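Local coordinates for protein EreC (Klebsiella pneumoniae, PDB 6XCQ) that probably hydrolyses the ester bond of the lactone ring in macrolide antibiotics such as erythromycin, and so gives resistance to them, at residues Ser108-Ser113 with Trp138-Leu143; Ser199-Ser204 with Leu362-Val367; Ala342-Gly347 with Asp422-Val427. The protein carries 1 engineered substitution. All coordinates share one frame; numbering follows the deposited sequence.

Contact 1: Ser108-Ser113 with Trp138-Leu143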
loop_
_atom_site.group_PDB
_atom_site.type_symbol
_atom_site.label_atom_id
_atom_site.label_comp_id
_atom_site.label_asym_id
_atom_site.label_seq_id
_atom_site.Cartn_x
_atom_site.Cartn_y
_atom_site.Cartn_z
ATOM N N SER A 108 -11.563 -3.386 -9.385
ATOM C CA SER A 108 -12.588 -4.392 -9.130
ATOM C C SER A 108 -13.394 -4.680 -10.387
ATOM O O SER A 108 -13.730 -5.840 -10.663
ATOM C CB SER A 108 -13.526 -3.936 -8.017
ATOM O OG SER A 108 -12.904 -4.037 -6.760
ATOM N N GLU A 109 -13.745 -3.633 -11.139
ATOM C CA GLU A 109 -14.370 -3.829 -12.444
ATOM C C GLU A 109 -13.522 -4.736 -13.323
ATOM O O GLU A 109 -14.047 -5.605 -14.025
ATOM C CB GLU A 109 -14.547 -2.491 -13.151
ATOM C CG GLU A 109 -15.710 -1.643 -12.717
ATOM C CD GLU A 109 -15.833 -0.434 -13.612
ATOM O OE1 GLU A 109 -16.343 -0.593 -14.743
ATOM O OE2 GLU A 109 -15.377 0.661 -13.206
ATOM N N TYR A 110 -12.206 -4.517 -13.324
ATOM C CA TYR A 110 -11.315 -5.374 -14.093
ATOM C C TYR A 110 -11.446 -6.826 -13.657
ATOM O O TYR A 110 -11.635 -7.720 -14.487
ATOM C CB TYR A 110 -9.873 -4.894 -13.936
ATOM C CG TYR A 110 -8.839 -5.913 -14.361
ATOM C CD1 TYR A 110 -8.646 -6.211 -15.716
ATOM C CD2 TYR A 110 -8.049 -6.568 -13.418
ATOM C CE1 TYR A 110 -7.685 -7.141 -16.119
ATOM C CE2 TYR A 110 -7.077 -7.495 -13.811
ATOM C CZ TYR A 110 -6.903 -7.776 -15.165
ATOM O OH TYR A 110 -5.954 -8.691 -15.571
ATOM N N LEU A 111 -11.336 -7.081 -12.351
ATOM C CA LEU A 111 -11.375 -8.459 -11.870
ATOM C C LEU A 111 -12.652 -9.167 -12.301
ATOM O O LEU A 111 -12.611 -10.326 -12.730
ATOM C CB LEU A 111 -11.246 -8.495 -10.351
ATOM C CG LEU A 111 -9.860 -8.127 -9.820
ATOM C CD1 LEU A 111 -9.823 -8.300 -8.308
ATOM C CD2 LEU A 111 -8.773 -8.955 -10.504
ATOM N N ASN A 112 -13.793 -8.478 -12.210
ATOM C CA ASN A 112 -15.091 -9.089 -12.457
ATOM C C ASN A 112 -15.466 -9.124 -13.929
ATOM O O ASN A 112 -16.421 -9.818 -14.289
ATOM C CB ASN A 112 -16.168 -8.348 -11.660
ATOM C CG ASN A 112 -15.943 -8.438 -10.166
ATOM O OD1 ASN A 112 -15.802 -9.529 -9.618
ATOM N ND2 ASN A 112 -15.893 -7.288 -9.497
ATOM N N SER A 113 -14.742 -8.409 -14.781
ATOM C CA SER A 113 -15.093 -8.327 -16.189
ATOM C C SER A 113 -14.747 -9.624 -16.920
ATOM O O SER A 113 -13.978 -10.458 -16.433
ATOM C CB SER A 113 -14.355 -7.167 -16.844
ATOM O OG SER A 113 -12.998 -7.528 -17.037
ATOM N N TRP A 138 -2.612 -12.025 -12.460
ATOM C CA TRP A 138 -2.699 -13.364 -11.891
ATOM C C TRP A 138 -3.981 -13.542 -11.075
ATOM O O TRP A 138 -4.686 -14.547 -11.219
ATOM C CB TRP A 138 -1.462 -13.658 -11.033
ATOM C CG TRP A 138 -1.633 -14.939 -10.303
ATOM C CD1 TRP A 138 -1.406 -16.197 -10.788
ATOM C CD2 TRP A 138 -2.107 -15.100 -8.969
ATOM N NE1 TRP A 138 -1.704 -17.134 -9.825
ATOM C CE2 TRP A 138 -2.133 -16.485 -8.698
ATOM C CE3 TRP A 138 -2.514 -14.210 -7.971
ATOM C CZ2 TRP A 138 -2.552 -16.993 -7.481
ATOM C CZ3 TRP A 138 -2.916 -14.717 -6.765
ATOM C CH2 TRP A 138 -2.935 -16.097 -6.525
ATOM N N ILE A 139 -4.306 -12.565 -10.220
ATOM C CA ILE A 139 -5.493 -12.662 -9.367
ATOM C C ILE A 139 -6.742 -12.919 -10.206
ATOM O O ILE A 139 -7.572 -13.778 -9.877
ATOM C CB ILE A 139 -5.655 -11.383 -8.526
ATOM C CG1 ILE A 139 -4.753 -11.402 -7.293
ATOM C CG2 ILE A 139 -7.110 -11.200 -8.095
ATOM C CD1 ILE A 139 -4.792 -10.081 -6.523
ATOM N N LYS A 140 -6.894 -12.175 -11.300
ATOM C CA LYS A 140 -8.084 -12.333 -12.133
ATOM C C LYS A 140 -8.194 -13.757 -12.668
ATOM O O LYS A 140 -9.264 -14.369 -12.609
ATOM C CB LYS A 140 -8.065 -11.316 -13.275
ATOM C CG LYS A 140 -9.243 -11.422 -14.244
ATOM C CD LYS A 140 -9.223 -10.299 -15.279
ATOM C CE LYS A 140 -10.498 -10.318 -16.186
ATOM N NZ LYS A 140 -10.502 -9.131 -17.104
ATOM N N SER A 141 -7.091 -14.312 -13.181
ATOM C CA SER A 141 -7.119 -15.698 -13.645
ATOM C C SER A 141 -7.430 -16.643 -12.501
ATOM O O SER A 141 -8.329 -17.491 -12.600
ATOM C CB SER A 141 -5.784 -16.070 -14.294
ATOM O OG SER A 141 -5.403 -15.111 -15.264
ATOM N N TYR A 142 -6.688 -16.505 -11.403
ATOM C CA TYR A 142 -6.907 -17.322 -10.211
ATOM C C TYR A 142 -8.374 -17.323 -9.779
ATOM O O TYR A 142 -8.951 -18.377 -9.487
ATOM C CB TYR A 142 -6.017 -16.811 -9.077
ATOM C CG TYR A 142 -6.290 -17.467 -7.746
ATOM C CD1 TYR A 142 -6.030 -18.820 -7.548
ATOM C CD2 TYR A 142 -6.779 -16.729 -6.679
ATOM C CE1 TYR A 142 -6.268 -19.423 -6.329
ATOM C CE2 TYR A 142 -7.028 -17.322 -5.452
ATOM C CZ TYR A 142 -6.768 -18.669 -5.286
ATOM O OH TYR A 142 -7.007 -19.252 -4.070
ATOM N N LEU A 143 -8.991 -16.145 -9.707
ATOM C CA LEU A 143 -10.386 -16.086 -9.266
ATOM C C LEU A 143 -11.313 -16.767 -10.270
ATOM O O LEU A 143 -12.190 -17.546 -9.880
ATOM C CB LEU A 143 -10.801 -14.634 -9.039
ATOM C CG LEU A 143 -10.056 -13.975 -7.878
ATOM C CD1 LEU A 143 -10.509 -12.545 -7.687
ATOM C CD2 LEU A 143 -10.208 -14.783 -6.595
HETATM O O HOH W 1 -11.782 -13.068 -12.088
#
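Tyr110 O is gripped from both segments. Ser113 donates to Tyr110 O twice, from its backbone N and from OG, with OG to Tyr110 O 2.9 Å, and both donors come from the same face of the carbonyl plane. Lys140 NZ adds a weak hydrogen bond to Tyr110 O across the contact, at 3.2 Å. Ser113 is the first residue to leave the helical path, so this carbonyl belongs to the C-terminal end of helix 101-112. The ammonium therefore sits where the helix dipole and the last carbonyls would probably favour a positive charge.

Lys140 is fully extended. A chi1 of 178° and later torsions all near 180° stretch the chain straight across the gap from helix 126-146. On its way it passes over one face of the Tyr110 ring. CD lies 3.7 Å from the ring centroid, above the face but displaced toward the rim, and makes a CH-pi contact there. The ring lies against the middle of the lysine chain, and Lys140 NZ ends 3.0 Å from Ser113 OG.

The apolar part of the contact is carried by Leu111. Its CD2 meets CG2 of Ile139 at 3.7 Å and comes equally close to CB of Lys140. CD1 of Leu111 reaches more loosely to CD1 of Leu143, at 4.3 Å. A water lies 2.9 Å from both Leu111 O and Lys140 O and links the two backbones.

Leu111 also touches Leu152 of strand 151-154, while Tyr110 packs against Leu120 in the loop between the helices. The two short helix segments cross at -41°, with their axes 9.6 Å apart. They belong to the helical connection between the neighbouring parallel strands 94-97 and 151-154, a beta-alpha-beta crossover with two packed helices.

Contact 2: Ser199-Ser204 with Leu362-Val367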
loop_
_atom_site.group_PDB
_atom_site.type_symbol
_atom_site.label_atom_id
_atom_site.label_comp_id
_atom_site.label_asym_id
_atom_site.label_seq_id
_atom_site.Cartn_x
_atom_site.Cartn_y
_atom_site.Cartn_z
ATOM N N SER A 199 1.846 10.794 -10.603
ATOM C CA SER A 199 2.598 10.285 -9.468
ATOM C C SER A 199 2.755 11.419 -8.467
ATOM O O SER A 199 2.526 12.590 -8.784
ATOM C CB SER A 199 3.958 9.738 -9.905
ATOM O OG SER A 199 4.817 10.810 -10.232
ATOM N N ALA A 200 3.178 11.051 -7.254
ATOM C CA ALA A 200 3.333 12.039 -6.188
ATOM C C ALA A 200 4.327 13.132 -6.569
ATOM O O ALA A 200 4.133 14.302 -6.220
ATOM C CB ALA A 200 3.768 11.356 -4.889
ATOM N N VAL A 201 5.405 12.780 -7.272
ATOM C CA VAL A 201 6.413 13.790 -7.587
ATOM C C VAL A 201 5.860 14.810 -8.578
ATOM O O VAL A 201 6.106 16.016 -8.446
ATOM C CB VAL A 201 7.709 13.126 -8.094
ATOM C CG1 VAL A 201 7.396 12.111 -9.123
ATOM C CG2 VAL A 201 8.657 14.165 -8.670
ATOM N N ILE A 202 5.088 14.362 -9.568
ATOM C CA ILE A 202 4.508 15.316 -10.511
ATOM C C ILE A 202 3.459 16.182 -9.819
ATOM O O ILE A 202 3.509 17.415 -9.887
ATOM C CB ILE A 202 3.908 14.599 -11.734
ATOM C CG1 ILE A 202 4.929 13.671 -12.412
ATOM C CG2 ILE A 202 3.380 15.638 -12.726
ATOM C CD1 ILE A 202 6.250 14.336 -12.770
ATOM N N SER A 203 2.486 15.547 -9.157
ATOM C CA SER A 203 1.422 16.306 -8.494
ATOM C C SER A 203 1.977 17.275 -7.455
ATOM O O SER A 203 1.499 18.413 -7.338
ATOM C CB SER A 203 0.413 15.359 -7.840
ATOM O OG SER A 203 -0.262 14.562 -8.790
ATOM N N SER A 204 2.983 16.851 -6.687
ATOM C CA SER A 204 3.546 17.758 -5.692
ATOM C C SER A 204 4.240 18.943 -6.350
ATOM O O SER A 204 4.188 20.057 -5.816
ATOM C CB SER A 204 4.510 17.015 -4.767
ATOM O OG SER A 204 5.622 16.526 -5.483
ATOM N N LEU A 362 6.641 9.863 -15.188
ATOM C CA LEU A 362 6.178 9.997 -13.815
ATOM C C LEU A 362 7.218 10.649 -12.904
ATOM O O LEU A 362 7.098 10.574 -11.683
ATOM C CB LEU A 362 5.744 8.630 -13.279
ATOM C CG LEU A 362 4.325 8.123 -13.644
ATOM C CD1 LEU A 362 3.893 8.339 -15.108
ATOM C CD2 LEU A 362 4.174 6.652 -13.244
ATOM N N GLY A 363 8.230 11.304 -13.472
ATOM C CA GLY A 363 9.204 12.009 -12.667
ATOM C C GLY A 363 10.221 11.134 -11.978
ATOM O O GLY A 363 11.047 11.645 -11.212
ATOM N N PHE A 364 10.173 9.828 -12.196
ATOM C CA PHE A 364 11.233 8.961 -11.717
ATOM C C PHE A 364 11.376 7.813 -12.690
ATOM O O PHE A 364 10.495 7.553 -13.518
ATOM C CB PHE A 364 10.969 8.423 -10.307
ATOM C CG PHE A 364 9.809 7.465 -10.224
ATOM C CD1 PHE A 364 8.516 7.940 -10.091
ATOM C CD2 PHE A 364 10.014 6.096 -10.266
ATOM C CE1 PHE A 364 7.451 7.071 -10.013
ATOM C CE2 PHE A 364 8.950 5.218 -10.182
ATOM C CZ PHE A 364 7.669 5.708 -10.057
ATOM N N SER A 365 12.493 7.119 -12.565
ATOM C CA SER A 365 12.769 5.955 -13.379
ATOM C C SER A 365 13.108 4.805 -12.448
ATOM O O SER A 365 13.370 4.996 -11.259
ATOM C CB SER A 365 13.914 6.233 -14.366
ATOM O OG SER A 365 13.454 7.014 -15.451
ATOM N N VAL A 366 13.084 3.604 -13.003
ATOM C CA VAL A 366 13.380 2.381 -12.275
ATOM C C VAL A 366 14.594 1.779 -12.947
ATOM O O VAL A 366 14.517 1.373 -14.112
ATOM C CB VAL A 366 12.206 1.395 -12.293
ATOM C CG1 VAL A 366 12.619 0.077 -11.648
ATOM C CG2 VAL A 366 10.993 2.013 -11.605
ATOM N N VAL A 367 15.714 1.729 -12.225
ATOM C CA VAL A 367 16.985 1.278 -12.767
ATOM C C VAL A 367 17.564 0.209 -11.852
ATOM O O VAL A 367 17.427 0.278 -10.626
ATOM C CB VAL A 367 17.983 2.443 -12.943
ATOM C CG1 VAL A 367 17.427 3.474 -13.895
ATOM C CG2 VAL A 367 18.297 3.092 -11.607
#
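Ser199, the N-cap residue of helix 200-208, has its CA 5.6 Å from CA of Leu362, where segment 362-367 turns through Gly363 with a positive phi of 76° before strand 365-370. The one hydrogen bond across the contact runs from Ser199 OG to Leu362 O and is short, at 2.7 Å. The donor is tilted 31° out of the carbonyl plane and well off the C=O direction. A chi1 of 73° sets OG between the backbone N and the carbonyl carbon of Ser199, and from there it faces the turn.

The same carbonyl is covered by a methyl group. Val201 CG1 lies 3.0 Å from Leu362 O, a tight approach. The bare CA of Gly363 lets the helix come near, with Val201 CG1 4.0 Å from it. Ile202 CD1 packs on the same residue, 3.7 Å from Gly363 N.

Phe364 follows with its ring edge toward the helix. Val201 CG1 and Ser199 CB lie near the ring plane, each 4.4 Å from the nearest ring carbon, CD1 and CE1 of Phe364 respectively. Phe364 and Leu362 both touch Leu127 of helix 126-146.

The N-terminal end of helix 200-208 thus packs on the turn at Gly363, which leads into strand 365-370, paired antiparallel with strand 349-354.

Contact 3: Ala342-Gly347 with Asp422-Val427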
loop_
_atom_site.group_PDB
_atom_site.type_symbol
_atom_site.label_atom_id
_atom_site.label_comp_id
_atom_site.label_asym_id
_atom_site.label_seq_id
_atom_site.Cartn_x
_atom_site.Cartn_y
_atom_site.Cartn_z
ATOM N N ALA A 342 7.497 -9.481 6.175
ATOM C CA ALA A 342 8.443 -8.799 5.298
ATOM C C ALA A 342 8.970 -9.750 4.226
ATOM O O ALA A 342 9.101 -10.952 4.458
ATOM C CB ALA A 342 9.617 -8.244 6.094
ATOM N N PHE A 343 9.253 -9.202 3.041
ATOM C CA PHE A 343 9.883 -9.935 1.941
ATOM C C PHE A 343 11.247 -9.318 1.687
ATOM O O PHE A 343 11.341 -8.100 1.505
ATOM C CB PHE A 343 9.086 -9.842 0.630
ATOM C CG PHE A 343 7.833 -10.648 0.581
ATOM C CD1 PHE A 343 7.124 -10.972 1.734
ATOM C CD2 PHE A 343 7.312 -11.025 -0.646
ATOM C CE1 PHE A 343 5.926 -11.695 1.663
ATOM C CE2 PHE A 343 6.123 -11.748 -0.723
ATOM C CZ PHE A 343 5.437 -12.082 0.435
ATOM N N THR A 344 12.293 -10.140 1.623
ATOM C CA THR A 344 13.598 -9.625 1.239
ATOM C C THR A 344 14.249 -10.613 0.263
ATOM O O THR A 344 13.601 -11.538 -0.228
ATOM C CB THR A 344 14.455 -9.322 2.475
ATOM O OG1 THR A 344 15.624 -8.600 2.057
ATOM C CG2 THR A 344 14.850 -10.605 3.207
ATOM N N HIS A 345 15.527 -10.399 -0.054
ATOM C CA HIS A 345 16.143 -11.173 -1.129
ATOM C C HIS A 345 17.653 -11.185 -0.975
ATOM O O HIS A 345 18.239 -10.342 -0.289
ATOM C CB HIS A 345 15.780 -10.601 -2.510
ATOM C CG HIS A 345 16.413 -9.273 -2.771
ATOM N ND1 HIS A 345 17.645 -9.140 -3.384
ATOM C CD2 HIS A 345 16.006 -8.015 -2.462
ATOM C CE1 HIS A 345 17.961 -7.858 -3.457
ATOM N NE2 HIS A 345 16.985 -7.153 -2.899
ATOM N N LEU A 346 18.280 -12.135 -1.674
ATOM C CA LEU A 346 19.725 -12.326 -1.644
ATOM C C LEU A 346 20.412 -11.890 -2.935
ATOM O O LEU A 346 21.594 -12.196 -3.130
ATOM C CB LEU A 346 20.061 -13.796 -1.352
ATOM C CG LEU A 346 19.469 -14.419 -0.092
ATOM C CD1 LEU A 346 20.035 -15.819 0.117
ATOM C CD2 LEU A 346 19.753 -13.556 1.138
ATOM N N GLY A 347 19.718 -11.162 -3.808
ATOM C CA GLY A 347 20.309 -10.763 -5.071
ATOM C C GLY A 347 21.356 -9.677 -4.908
ATOM O O GLY A 347 21.394 -8.945 -3.920
ATOM N N ASP A 422 6.406 -10.217 11.995
ATOM C CA ASP A 422 6.091 -11.531 12.543
ATOM C C ASP A 422 6.819 -12.655 11.820
ATOM O O ASP A 422 7.155 -13.658 12.454
ATOM C CB ASP A 422 4.583 -11.790 12.488
ATOM C CG ASP A 422 3.795 -10.845 13.394
ATOM O OD1 ASP A 422 3.690 -11.121 14.608
ATOM O OD2 ASP A 422 3.310 -9.808 12.890
ATOM N N ALA A 423 7.080 -12.507 10.518
ATOM C CA ALA A 423 7.815 -13.506 9.749
ATOM C C ALA A 423 8.567 -12.800 8.631
ATOM O O ALA A 423 8.311 -11.633 8.336
ATOM C CB ALA A 423 6.893 -14.587 9.174
ATOM N N ILE A 424 9.513 -13.522 8.018
ATOM C CA ILE A 424 10.301 -13.018 6.894
ATOM C C ILE A 424 10.281 -14.040 5.769
ATOM O O ILE A 424 10.489 -15.239 5.997
ATOM C CB ILE A 424 11.765 -12.714 7.263
ATOM C CG1 ILE A 424 11.899 -12.019 8.628
ATOM C CG2 ILE A 424 12.391 -11.864 6.166
ATOM C CD1 ILE A 424 11.522 -10.535 8.626
ATOM N N VAL A 425 10.068 -13.547 4.552
ATOM C CA VAL A 425 10.153 -14.322 3.318
ATOM C C VAL A 425 11.361 -13.811 2.550
ATOM O O VAL A 425 11.486 -12.603 2.322
ATOM C CB VAL A 425 8.856 -14.168 2.500
ATOM C CG1 VAL A 425 8.966 -14.772 1.123
ATOM C CG2 VAL A 425 7.679 -14.755 3.259
ATOM N N CYS A 426 12.243 -14.715 2.136
ATOM C CA CYS A 426 13.458 -14.295 1.452
ATOM C C CYS A 426 13.637 -15.116 0.180
ATOM O O CYS A 426 13.680 -16.348 0.240
ATOM C CB CYS A 426 14.666 -14.436 2.382
ATOM S SG CYS A 426 16.213 -13.845 1.633
ATOM N N VAL A 427 13.704 -14.438 -0.965
ATOM C CA VAL A 427 13.810 -15.092 -2.270
ATOM C C VAL A 427 15.254 -14.981 -2.761
ATOM O O VAL A 427 16.035 -14.192 -2.211
ATOM C CB VAL A 427 12.809 -14.486 -3.270
ATOM C CG1 VAL A 427 11.366 -14.625 -2.735
ATOM C CG2 VAL A 427 13.154 -13.013 -3.551
#
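Phe343 turns its ring beside the backbone N (chi1 -74°), and Val425 sets CG1 anti to its own N (chi1 171°). The two side chains then lie side by side and point the same way. Val425 covers one face of the ring: its CB is 3.7 Å from Phe343 CD1 and makes a CH-pi contact, and CG1 sits over the ring centre. The other neighbours of Phe343 include Phe75 and Leu82 of helix 73-90.

The backbones pair as parallel strands. Val425 N donates to Ala342 O at 2.8 Å, and Thr344 N donates to Val425 O at 2.7 Å. Val427 N continues the pattern to Thr344 O at 3.0 Å, and Leu346 N closes it on Val427 O at 3.1 Å. CA-H...O contacts fill in between, such as Phe343 CA to Val425 O.

On the other face of the sheet, Thr344 turns CG2 to Cys426 SG, 3.9 Å away. Leu346 CD2 lies 3.6 Å from Cys426 SG. Ala342 CB meets Ile424 CD1 at 3.9 Å. Met406 also touches Ala342, Thr344 and Ile424 here.

The facing N-H and C=O groups of the buried strands satisfy each other, so this interior part of the sheet can be lined with mostly apolar side chains. The one side-chain hydroxyl here, Thr344 OG1, is hydrogen-bonded to Glu380 of helix 379-387.

Overall arrangement
The three contacts lie far apart, with centres 27 to 28 Å from one another, and none touches another. Contact 3 joins two neighbouring strands of the eight-stranded mixed sheet. Contact 1 lies at its far end, where Leu111 touches the outermost strand 151-154. Contact 2 lies off this sheet, beside the small hairpin 349-354/365-370. Helix 126-146 connects two of them: it supplies residues 138-143 to contact 1, and its Leu127 touches contact 2. Along the chain, contact 1 closes first. Contacts 2 and 3 then alternate, since 342-347 precedes 362-367 and 422-427 follows it. The later chain thus ties the hairpin to the helical part and returns to complete the sheet.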